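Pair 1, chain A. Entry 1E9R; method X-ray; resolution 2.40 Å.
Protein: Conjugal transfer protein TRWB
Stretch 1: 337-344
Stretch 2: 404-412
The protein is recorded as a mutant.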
# COMPACT_ATOMS: atom_id res chain seq x y z
N PHE A 337 -18.82 -5.67 -19.16
CA PHE A 337 -20.17 -6.21 -19.28
C PHE A 337 -21.06 -4.98 -19.09
O PHE A 337 -20.95 -4.27 -18.09
CB PHE A 337 -20.46 -7.22 -18.18
CG PHE A 337 -19.62 -8.46 -18.24
CD1 PHE A 337 -18.28 -8.42 -17.90
CD2 PHE A 337 -20.19 -9.68 -18.58
CE1 PHE A 337 -17.52 -9.58 -17.90
CE2 PHE A 337 -19.44 -10.84 -18.58
CZ PHE A 337 -18.11 -10.78 -18.24
N ARG A 338 -21.95 -4.72 -20.05
CA ARG A 338 -22.84 -3.57 -19.99
C ARG A 338 -24.18 -3.79 -19.28
O ARG A 338 -24.82 -2.82 -18.84
CB ARG A 338 -23.05 -3.02 -21.40
CG ARG A 338 -21.76 -2.55 -22.07
CD ARG A 338 -21.13 -1.42 -21.27
NE ARG A 338 -22.10 -0.34 -21.08
CZ ARG A 338 -22.53 0.47 -22.04
NH1 ARG A 338 -22.08 0.34 -23.29
NH2 ARG A 338 -23.43 1.40 -21.77
N SER A 339 -24.63 -5.03 -19.18
CA SER A 339 -25.89 -5.31 -18.48
C SER A 339 -25.55 -6.03 -17.19
O SER A 339 -24.63 -6.85 -17.15
CB SER A 339 -26.83 -6.18 -19.34
OG SER A 339 -27.41 -5.44 -20.40
N LEU A 340 -26.30 -5.73 -16.13
CA LEU A 340 -26.03 -6.32 -14.82
C LEU A 340 -27.26 -6.91 -14.12
O LEU A 340 -28.38 -6.43 -14.28
CB LEU A 340 -25.42 -5.25 -13.91
CG LEU A 340 -25.39 -5.47 -12.40
CD1 LEU A 340 -24.32 -6.49 -12.04
CD2 LEU A 340 -25.10 -4.15 -11.70
N VAL A 341 -27.03 -7.96 -13.34
CA VAL A 341 -28.08 -8.58 -12.55
C VAL A 341 -27.50 -8.75 -11.15
O VAL A 341 -26.40 -9.29 -10.98
CB VAL A 341 -28.49 -9.98 -13.07
CG1 VAL A 341 -29.59 -10.54 -12.18
CG2 VAL A 341 -29.00 -9.88 -14.50
N VAL A 342 -28.23 -8.25 -10.15
CA VAL A 342 -27.81 -8.33 -8.76
C VAL A 342 -28.73 -9.28 -8.01
O VAL A 342 -29.91 -8.99 -7.86
CB VAL A 342 -27.86 -6.93 -8.10
CG1 VAL A 342 -27.58 -7.05 -6.61
CG2 VAL A 342 -26.85 -6.00 -8.76
N LEU A 343 -28.20 -10.41 -7.55
CA LEU A 343 -28.99 -11.39 -6.80
C LEU A 343 -28.74 -11.20 -5.32
O LEU A 343 -29.20 -11.98 -4.48
CB LEU A 343 -28.60 -12.82 -7.20
CG LEU A 343 -29.24 -13.35 -8.48
CD1 LEU A 343 -29.09 -12.35 -9.59
CD2 LEU A 343 -28.58 -14.66 -8.86
N GLY A 344 -27.99 -10.15 -5.00
CA GLY A 344 -27.70 -9.83 -3.61
C GLY A 344 -26.65 -10.65 -2.88
O GLY A 344 -26.62 -11.89 -2.97
N THR A 404 -34.45 -13.99 -6.20
CA THR A 404 -34.97 -12.66 -6.48
C THR A 404 -33.81 -11.88 -7.09
O THR A 404 -32.67 -11.93 -6.60
CB THR A 404 -35.46 -11.97 -5.21
OG1 THR A 404 -36.39 -12.83 -4.54
CG2 THR A 404 -36.16 -10.66 -5.56
N ALA A 405 -34.09 -11.16 -8.17
CA ALA A 405 -33.04 -10.41 -8.84
C ALA A 405 -33.42 -9.01 -9.29
O ALA A 405 -34.57 -8.71 -9.58
CB ALA A 405 -32.54 -11.20 -10.05
N TYR A 406 -32.40 -8.16 -9.34
CA TYR A 406 -32.57 -6.80 -9.82
C TYR A 406 -31.96 -6.82 -11.21
O TYR A 406 -30.77 -7.06 -11.36
CB TYR A 406 -31.82 -5.82 -8.93
CG TYR A 406 -32.57 -5.46 -7.68
CD1 TYR A 406 -33.66 -4.59 -7.72
CD2 TYR A 406 -32.21 -6.00 -6.44
CE1 TYR A 406 -34.37 -4.25 -6.57
CE2 TYR A 406 -32.92 -5.66 -5.28
CZ TYR A 406 -34.00 -4.79 -5.36
OH TYR A 406 -34.71 -4.45 -4.24
N VAL A 407 -32.78 -6.59 -12.23
CA VAL A 407 -32.32 -6.59 -13.60
C VAL A 407 -32.07 -5.18 -14.12
O VAL A 407 -32.99 -4.35 -14.15
CB VAL A 407 -33.34 -7.29 -14.53
CG1 VAL A 407 -32.81 -7.36 -15.96
CG2 VAL A 407 -33.63 -8.69 -13.99
N GLY A 408 -30.83 -4.91 -14.53
CA GLY A 408 -30.46 -3.61 -15.05
C GLY A 408 -29.77 -3.71 -16.40
O GLY A 408 -28.55 -3.84 -16.47
N PHE A 409 -30.55 -3.66 -17.47
CA PHE A 409 -30.00 -3.76 -18.82
C PHE A 409 -29.21 -2.51 -19.17
O PHE A 409 -29.40 -1.46 -18.57
CB PHE A 409 -31.13 -3.96 -19.83
CG PHE A 409 -31.80 -5.30 -19.73
CD1 PHE A 409 -31.07 -6.47 -19.94
CD2 PHE A 409 -33.15 -5.40 -19.42
CE1 PHE A 409 -31.69 -7.73 -19.85
CE2 PHE A 409 -33.78 -6.66 -19.33
CZ PHE A 409 -33.05 -7.82 -19.54
N ALA A 410 -28.31 -2.65 -20.14
CA ALA A 410 -27.45 -1.56 -20.58
C ALA A 410 -28.27 -0.39 -21.11
O ALA A 410 -29.44 -0.56 -21.47
CB ALA A 410 -26.50 -2.05 -21.66
N GLY A 411 -27.65 0.78 -21.15
CA GLY A 411 -28.34 1.96 -21.65
C GLY A 411 -29.32 2.60 -20.67
O GLY A 411 -29.24 2.40 -19.46
N ASN A 412 -30.26 3.35 -21.23
CA ASN A 412 -31.24 4.07 -20.43
C ASN A 412 -32.49 3.25 -20.16
O ASN A 412 -33.57 3.53 -20.67
CB ASN A 412 -31.59 5.37 -21.15
CG ASN A 412 -32.43 6.29 -20.32
OD1 ASN A 412 -32.21 6.42 -19.12
ND2 ASN A 412 -33.40 6.94 -20.95

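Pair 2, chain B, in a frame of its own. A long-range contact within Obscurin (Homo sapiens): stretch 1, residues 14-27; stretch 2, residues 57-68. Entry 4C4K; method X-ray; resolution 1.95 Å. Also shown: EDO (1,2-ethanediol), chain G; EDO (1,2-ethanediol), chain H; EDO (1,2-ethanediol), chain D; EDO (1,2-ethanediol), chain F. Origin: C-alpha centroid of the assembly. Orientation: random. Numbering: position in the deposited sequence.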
# COMPACT_ATOMS: atom_id res chain seq x y z
N PHE B 14 14.07 5.10 0.52
CA PHE B 14 15.17 6.01 0.82
C PHE B 14 16.29 5.87 -0.20
O PHE B 14 16.77 4.77 -0.44
CB PHE B 14 15.73 5.75 2.23
CG PHE B 14 14.71 5.89 3.36
CD1 PHE B 14 13.95 4.80 3.76
CD2 PHE B 14 14.53 7.10 4.01
CE1 PHE B 14 13.01 4.94 4.79
CE2 PHE B 14 13.62 7.23 5.05
CZ PHE B 14 12.85 6.15 5.43
N VAL B 15 16.74 7.01 -0.75
CA VAL B 15 17.87 7.08 -1.67
C VAL B 15 18.50 8.49 -1.56
O VAL B 15 17.81 9.46 -1.25
CB VAL B 15 17.52 6.61 -3.13
CG1 VAL B 15 16.63 7.61 -3.87
CG2 VAL B 15 18.79 6.30 -3.95
N VAL B 16 19.82 8.57 -1.71
CA VAL B 16 20.57 9.83 -1.71
C VAL B 16 20.64 10.26 -3.19
O VAL B 16 20.75 9.38 -4.05
CB VAL B 16 22.00 9.55 -1.10
CG1 VAL B 16 22.88 10.78 -1.14
CG2 VAL B 16 21.87 9.08 0.35
N SER B 17 20.63 11.59 -3.49
CA SER B 17 20.79 12.09 -4.86
C SER B 17 22.11 11.55 -5.41
O SER B 17 23.11 11.58 -4.69
CB SER B 17 20.89 13.62 -4.88
OG SER B 17 19.67 14.16 -4.43
N VAL B 18 22.10 11.02 -6.66
CA VAL B 18 23.26 10.41 -7.35
C VAL B 18 23.78 9.16 -6.57
O VAL B 18 24.96 8.82 -6.63
CB VAL B 18 24.38 11.42 -7.76
CG1 VAL B 18 25.19 10.89 -8.95
CG2 VAL B 18 23.81 12.80 -8.09
N GLY B 19 22.87 8.49 -5.85
CA GLY B 19 23.18 7.30 -5.06
C GLY B 19 23.13 6.00 -5.84
O GLY B 19 22.51 5.92 -6.90
N LYS B 20 23.77 4.96 -5.30
CA LYS B 20 23.89 3.65 -5.93
C LYS B 20 23.06 2.59 -5.23
O LYS B 20 22.99 1.45 -5.70
CB LYS B 20 25.38 3.21 -5.93
CG LYS B 20 26.28 4.08 -6.81
CD LYS B 20 27.72 3.63 -6.74
CE LYS B 20 28.64 4.54 -7.52
NZ LYS B 20 30.07 4.14 -7.38
N ASP B 21 22.46 2.95 -4.07
CA ASP B 21 21.70 1.99 -3.26
C ASP B 21 20.42 2.60 -2.72
O ASP B 21 20.37 3.80 -2.45
CB ASP B 21 22.56 1.49 -2.09
CG ASP B 21 23.96 1.05 -2.49
OD1 ASP B 21 24.11 -0.08 -2.98
OD2 ASP B 21 24.87 1.90 -2.47
N ALA B 22 19.39 1.75 -2.53
CA ALA B 22 18.13 2.20 -1.99
C ALA B 22 17.70 1.27 -0.86
O ALA B 22 18.08 0.11 -0.84
CB ALA B 22 17.06 2.22 -3.08
N THR B 23 16.91 1.78 0.07
CA THR B 23 16.32 0.97 1.13
C THR B 23 14.88 1.36 1.26
O THR B 23 14.53 2.54 1.18
CB THR B 23 17.17 0.91 2.43
OG1 THR B 23 16.63 -0.11 3.26
CG2 THR B 23 17.18 2.20 3.19
N LEU B 24 14.04 0.33 1.37
CA LEU B 24 12.59 0.40 1.46
C LEU B 24 12.23 -0.22 2.79
O LEU B 24 12.70 -1.31 3.11
CB LEU B 24 11.98 -0.41 0.29
CG LEU B 24 11.83 0.30 -1.11
CD1 LEU B 24 13.14 0.84 -1.67
CD2 LEU B 24 11.22 -0.63 -2.12
N SER B 25 11.42 0.48 3.59
CA SER B 25 11.02 -0.04 4.89
C SER B 25 9.62 0.36 5.30
O SER B 25 9.07 1.36 4.80
CB SER B 25 12.01 0.40 5.98
OG SER B 25 11.88 1.80 6.17
N CYS B 26 9.04 -0.43 6.21
CA CYS B 26 7.75 -0.16 6.83
C CYS B 26 7.58 -0.91 8.13
O CYS B 26 8.26 -1.90 8.38
CB CYS B 26 6.60 -0.42 5.88
SG CYS B 26 6.64 -2.05 5.13
N GLN B 27 6.67 -0.43 8.95
CA GLN B 27 6.36 -0.98 10.24
C GLN B 27 5.01 -1.65 10.14
O GLN B 27 4.02 -1.01 9.74
CB GLN B 27 6.34 0.14 11.28
CG GLN B 27 6.35 -0.41 12.69
CD GLN B 27 6.62 0.65 13.72
OE1 GLN B 27 6.48 1.85 13.47
NE2 GLN B 27 7.01 0.21 14.89
N GLY B 57 11.93 -6.85 14.71
CA GLY B 57 10.66 -6.69 15.41
C GLY B 57 9.56 -6.50 14.39
O GLY B 57 9.44 -7.31 13.46
N ASP B 58 8.83 -5.38 14.49
CA ASP B 58 7.76 -5.00 13.55
C ASP B 58 8.27 -4.18 12.33
O ASP B 58 7.46 -3.66 11.57
CB ASP B 58 6.65 -4.22 14.30
CG ASP B 58 7.12 -2.98 15.05
OD1 ASP B 58 8.21 -2.45 14.72
OD2 ASP B 58 6.36 -2.50 15.93
N LEU B 59 9.59 -3.99 12.18
CA LEU B 59 10.12 -3.20 11.07
C LEU B 59 10.71 -4.17 10.05
O LEU B 59 11.47 -5.07 10.41
CB LEU B 59 11.11 -2.10 11.57
CG LEU B 59 11.78 -1.11 10.55
CD1 LEU B 59 10.75 -0.20 9.86
CD2 LEU B 59 12.80 -0.20 11.25
N TYR B 60 10.27 -4.03 8.79
CA TYR B 60 10.63 -4.90 7.65
C TYR B 60 11.32 -4.08 6.57
O TYR B 60 10.86 -3.00 6.22
CB TYR B 60 9.39 -5.59 7.08
CG TYR B 60 8.70 -6.47 8.10
CD1 TYR B 60 7.85 -5.92 9.06
CD2 TYR B 60 8.90 -7.84 8.12
CE1 TYR B 60 7.20 -6.72 9.99
CE2 TYR B 60 8.25 -8.66 9.05
CZ TYR B 60 7.42 -8.09 10.00
OH TYR B 60 6.77 -8.87 10.93
N ARG B 61 12.40 -4.62 6.02
CA ARG B 61 13.24 -3.92 5.07
C ARG B 61 13.55 -4.72 3.81
O ARG B 61 13.76 -5.94 3.84
CB ARG B 61 14.55 -3.53 5.80
CG ARG B 61 15.52 -2.63 5.03
CD ARG B 61 16.68 -2.12 5.92
NE ARG B 61 16.13 -1.49 7.13
CZ ARG B 61 15.60 -0.27 7.18
NH1 ARG B 61 15.65 0.53 6.11
NH2 ARG B 61 15.08 0.19 8.31
N LEU B 62 13.60 -3.98 2.69
CA LEU B 62 14.10 -4.39 1.39
C LEU B 62 15.18 -3.40 0.99
O LEU B 62 14.88 -2.24 0.73
CB LEU B 62 13.00 -4.45 0.31
CG LEU B 62 13.52 -4.74 -1.14
CD1 LEU B 62 14.39 -6.03 -1.20
CD2 LEU B 62 12.37 -4.80 -2.12
N THR B 63 16.45 -3.85 0.95
CA THR B 63 17.55 -2.98 0.51
C THR B 63 17.96 -3.42 -0.88
O THR B 63 18.12 -4.61 -1.11
CB THR B 63 18.74 -3.03 1.49
OG1 THR B 63 18.30 -2.55 2.75
CG2 THR B 63 19.93 -2.19 1.01
N ILE B 64 18.13 -2.48 -1.79
CA ILE B 64 18.55 -2.79 -3.17
C ILE B 64 19.92 -2.20 -3.37
O ILE B 64 20.08 -0.99 -3.23
CB ILE B 64 17.52 -2.27 -4.23
CG1 ILE B 64 16.10 -2.78 -3.86
CG2 ILE B 64 17.91 -2.72 -5.65
CD1 ILE B 64 14.90 -2.09 -4.62
N LEU B 65 20.91 -3.05 -3.73
CA LEU B 65 22.27 -2.62 -3.91
C LEU B 65 22.60 -2.48 -5.38
O LEU B 65 22.03 -3.19 -6.21
CB LEU B 65 23.23 -3.62 -3.26
CG LEU B 65 23.05 -3.88 -1.73
CD1 LEU B 65 24.14 -4.85 -1.24
CD2 LEU B 65 23.17 -2.58 -0.92
N ASP B 66 23.52 -1.56 -5.69
CA ASP B 66 24.00 -1.35 -7.06
C ASP B 66 22.85 -1.14 -8.05
O ASP B 66 22.74 -1.86 -9.03
CB ASP B 66 24.92 -2.51 -7.48
CG ASP B 66 25.95 -2.11 -8.52
OD1 ASP B 66 26.16 -0.88 -8.70
OD2 ASP B 66 26.56 -3.02 -9.13
N LEU B 67 21.98 -0.17 -7.74
CA LEU B 67 20.79 0.18 -8.53
C LEU B 67 21.02 0.21 -10.03
O LEU B 67 22.00 0.77 -10.50
CB LEU B 67 20.25 1.55 -8.11
CG LEU B 67 19.69 1.68 -6.70
CD1 LEU B 67 19.51 3.13 -6.35
CD2 LEU B 67 18.38 0.89 -6.57
N ALA B 68 20.07 -0.34 -10.77
CA ALA B 68 20.06 -0.34 -12.23
C ALA B 68 18.76 0.35 -12.63
O ALA B 68 17.81 0.39 -11.84
CB ALA B 68 20.07 -1.76 -12.76
C1 EDO G . 15.52 -4.40 9.57
O1 EDO G . 16.53 -3.96 8.70
C2 EDO G . 14.56 -3.23 9.73
O2 EDO G . 15.29 -2.09 10.18
C1 EDO H . 19.25 8.80 -7.11
O1 EDO H . 20.23 7.92 -6.58
C2 EDO H . 18.30 7.97 -7.98
O2 EDO H . 19.05 7.22 -8.92
C1 EDO D . 25.24 6.38 -1.96
O1 EDO D . 26.40 5.57 -2.08
C2 EDO D . 24.22 5.66 -1.06
O2 EDO D . 23.84 4.49 -1.74
C1 EDO F . 11.58 -9.33 5.50
O1 EDO F . 10.87 -10.51 5.82
C2 EDO F . 10.71 -8.48 4.56
O2 EDO F . 11.40 -7.29 4.27

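Pair 1, from the conjugal transfer protein TRWB, and pair 2, from obscurin, are built on the same antiparallel two-stranded frame. The N-to-C directions of the strands make angles of 161° and 167°, and N, CA and C atoms of 14 central residues superpose with an RMSD of 0.6 Å. Leu A340 falls on Ala B22 and Gly A408 on Ile B64, so one hydrogen-bonded pair overlies the other; Val A342 and Tyr A406 likewise match Leu B24 and Leu B62. In each pair the backbone closes narrow rings: Leu A340 N donates to Gly A408 O (3.0 Å) and Gly A408 N to Leu A340 O (2.9 Å), as Ala B22 N does to Ile B64 O (2.9 Å) and Ile B64 N to Ala B22 O (2.8 Å).

The most telling match lies where the strands end. Ser A339 coincides with Asp B21, with side-chain centres 0.6 Å apart, and both chi1 angles are in the m well. Each side chain accepts a hydrogen bond from the backbone of the opposing stretch: Ala A410 N to Ser A339 OG at 2.9 Å, and Asp B66 N to Asp B21 OD1 at 3.1 Å. A hydroxyl and a carboxylate thus meet the same amide as the chain leaves the sheet.

Between the two hydrogen-bonded pairs, the solutions diverge. Val A341 and Val A407 occupy the non-hydrogen-bonded site in pair 1, where Val A341 CG1 packs against Ala A405 CB at 3.7 Å; Leu A343 CD1 also lies 3.7 Å from Ala A405 CB, so this small residue receives two apolar neighbours. The matching site in pair 2 is polar. Thr B23 OG1 and Thr B63 OG1 share a hydrogen bond of 3.0 Å, while Arg B61, the counterpart of Ala A405, reaches back so that NH1 donates to Thr B23 OG1 at 3.1 Å. Its guanidinium places one face over Ser B25 CB, which lies 3.6 Å from Arg B61 NH1. These pair 1 residues are buried, whereas Thr B23, Thr B63 and Arg B61 are partly exposed.

On the other face both pairs are largely apolar. The CB atoms of Val A342 and Tyr A406 approach to 4.2 Å, as do those of Leu B24 and Leu B62, although the Tyr A406 side chain leads away at its end. Gly A408 leaves this face without a side chain opposite Leu A340; pair 2 reverses the sizes, setting small Ala B22 opposite Ile B64.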